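Local coordinates for malate dehydrogenase (Naegleria fowleri, PDB 6UM4), which catalyses the NAD-dependent interconversion of malate and oxaloacetate, at the interface of chains A and B. Numbering follows the deposited sequence. Chains: chain A/B, Malate dehydrogenase.

The interface of chains A and B. Residues chain A 251, 254-255, 258, 319, 323, 334; chain B 148, 151-152, 154.
The carboxylate oxygen OD2 of B:Asp152 accepts a hydrogen bond from the guanidinium NE of A:Arg319 at 2.7 Å. The bond is almost straight, 176° at the hydrogen. It lies in the guanidinium plane and uses the syn lone pair of OD2. The two side chains meet tip to tip, with their flat groups turned 52° apart. A:Arg255 adds a longer salt bridge, its NE 3.7 Å from the same OD2. It is the arginine of the family's Leu-Asp-x-x-Arg active-site stretch, so B:Asp152 may tie the interface to that site. Its chain crosses the aspartate obliquely and brings CG to 3.5 Å from the carboxyl carbon CG of B:Asp152. Two arginines therefore face one carboxylate, which would favour its charged form. A:Ile323 brings its CD1 methyl towards OD2 as well.

The chain of A:Arg319 bends at chi2 (64°), which turns its guanidinium edge to the aspartate. Its NH2 gives a hydrogen bond to the backbone carbonyl O of B:Met148 at 3.1 Å, tilted from the carbonyl plane. B:Met148 also lays its sulfur SD over one guanidinium face, towards the rim. Water 1 sits at the guanidinium edge and links NH2 to the carboxylate OD2 of B:Asp151. Water 3 lies over the other face and joins OD1 of B:Asp152 to the backbone O of A:Arg255.

This patch is part of a two-fold symmetric interface between copies of one protein. Dimers of this kind are common among malate dehydrogenases, so it is probably the biological one. Helices 250-264 and 319-327 of chain A receive the end of helix 140-151 of chain B and the residues that follow it. B:Asp152 hides 116 Å² of its surface against chain A, the largest share in this patch. The methyl of A:Ala258 packs against the backbone O of B:Asp151 at 3.3 Å. Water 2 connects the carboxylate OD2 of A:Asp254 to the backbone O of B:Asp152, 2.8 Å from the water oxygen.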
loop_
_atom_site.group_PDB
_atom_site.type_symbol
_atom_site.label_atom_id
_atom_site.label_comp_id
_atom_site.label_asym_id
_atom_site.label_seq_id
_atom_site.Cartn_x
_atom_site.Cartn_y
_atom_site.Cartn_z
ATOM N N LEU A 251 -3.572 15.406 2.327
ATOM C CA LEU A 251 -3.417 15.115 0.908
ATOM C C LEU A 251 -3.324 16.412 0.105
ATOM O O LEU A 251 -2.505 16.521 -0.816
ATOM C CB LEU A 251 -4.554 14.227 0.404
ATOM C CG LEU A 251 -4.372 13.879 -1.076
ATOM C CD1 LEU A 251 -3.073 13.106 -1.303
ATOM C CD2 LEU A 251 -5.575 13.175 -1.711
ATOM N N ASP A 254 0.254 17.480 0.773
ATOM C CA ASP A 254 1.236 16.760 -0.017
ATOM C C ASP A 254 1.122 17.095 -1.499
ATOM O O ASP A 254 2.120 17.020 -2.229
ATOM C CB ASP A 254 1.095 15.237 0.206
ATOM C CG ASP A 254 1.531 14.807 1.606
ATOM O OD1 ASP A 254 2.248 15.587 2.292
ATOM O OD2 ASP A 254 1.135 13.694 2.036
ATOM N N ARG A 255 -0.086 17.390 -1.983
ATOM C CA ARG A 255 -0.223 17.772 -3.383
ATOM C C ARG A 255 0.463 19.102 -3.650
ATOM O O ARG A 255 1.089 19.279 -4.701
ATOM C CB ARG A 255 -1.695 17.832 -3.778
ATOM C CG ARG A 255 -2.328 16.465 -3.940
ATOM C CD ARG A 255 -3.827 16.578 -4.009
ATOM N NE ARG A 255 -4.436 15.371 -4.549
ATOM C CZ ARG A 255 -5.736 15.122 -4.499
ATOM N NH1 ARG A 255 -6.557 15.995 -3.914
ATOM N NH2 ARG A 255 -6.210 13.998 -5.014
ATOM N N ALA A 258 4.091 18.519 -3.931
ATOM C CA ALA A 258 4.500 17.946 -5.211
ATOM C C ALA A 258 4.468 18.993 -6.310
ATOM O O ALA A 258 5.306 18.950 -7.217
ATOM C CB ALA A 258 3.641 16.739 -5.592
ATOM N N ARG A 319 -6.638 19.097 -8.123
ATOM C CA ARG A 319 -5.788 17.944 -8.381
ATOM C C ARG A 319 -6.587 16.641 -8.442
ATOM O O ARG A 319 -6.273 15.749 -9.240
ATOM C CB ARG A 319 -4.703 17.874 -7.314
ATOM C CG ARG A 319 -3.768 16.707 -7.517
ATOM C CD ARG A 319 -2.977 16.808 -8.794
ATOM N NE ARG A 319 -1.796 15.962 -8.689
ATOM C CZ ARG A 319 -0.760 16.003 -9.518
ATOM N NH1 ARG A 319 -0.750 16.850 -10.529
ATOM N NH2 ARG A 319 0.268 15.195 -9.320
ATOM N N ILE A 323 -6.602 13.692 -11.600
ATOM C CA ILE A 323 -6.321 12.263 -11.508
ATOM C C ILE A 323 -7.483 11.442 -12.056
ATOM O O ILE A 323 -7.274 10.434 -12.741
ATOM C CB ILE A 323 -5.954 11.887 -10.064
ATOM C CG1 ILE A 323 -4.609 12.527 -9.714
ATOM C CG2 ILE A 323 -5.908 10.371 -9.894
ATOM C CD1 ILE A 323 -4.211 12.350 -8.314
ATOM N N SER A 334 -3.236 7.642 -3.049
ATOM C CA SER A 334 -2.615 8.778 -2.370
ATOM C C SER A 334 -3.444 9.263 -1.176
ATOM O O SER A 334 -2.870 9.723 -0.185
ATOM C CB SER A 334 -2.302 9.912 -3.371
ATOM O OG SER A 334 -3.368 10.172 -4.264
ATOM N N MET B 148 1.177 10.976 -11.189
ATOM C CA MET B 148 0.588 12.058 -10.407
ATOM C C MET B 148 0.338 11.642 -8.953
ATOM O O MET B 148 0.695 12.374 -8.017
ATOM C CB MET B 148 -0.703 12.505 -11.082
ATOM C CG MET B 148 -0.493 13.389 -12.284
ATOM S SD MET B 148 -2.086 13.848 -12.986
ATOM C CE MET B 148 -2.142 12.814 -14.428
ATOM N N ASP B 151 3.739 11.208 -7.178
ATOM C CA ASP B 151 4.228 12.527 -6.802
ATOM C C ASP B 151 3.452 13.045 -5.602
ATOM O O ASP B 151 4.030 13.636 -4.688
ATOM C CB ASP B 151 4.099 13.515 -7.963
ATOM C CG ASP B 151 5.039 13.203 -9.125
ATOM O OD1 ASP B 151 6.124 12.598 -8.925
ATOM O OD2 ASP B 151 4.665 13.583 -10.252
ATOM N N ASP B 152 2.136 12.847 -5.607
ATOM C CA ASP B 152 1.287 13.300 -4.512
ATOM C C ASP B 152 1.508 12.544 -3.218
ATOM O O ASP B 152 0.924 12.925 -2.209
ATOM C CB ASP B 152 -0.181 13.244 -4.914
ATOM C CG ASP B 152 -0.509 14.280 -6.000
ATOM O OD1 ASP B 152 0.324 15.191 -6.226
ATOM O OD2 ASP B 152 -1.602 14.213 -6.600
ATOM N N ALA B 154 4.514 12.654 -2.027
ATOM C CA ALA B 154 5.556 13.520 -1.479
ATOM C C ALA B 154 6.664 12.702 -0.822
ATOM O O ALA B 154 7.123 13.007 0.279
ATOM C CB ALA B 154 4.962 14.533 -0.491
HETATM O O HOH W 1 2.767 15.396 -10.676
HETATM O O HOH W 2 0.119 12.106 0.358
HETATM O O HOH W 3 0.090 17.913 -6.718
#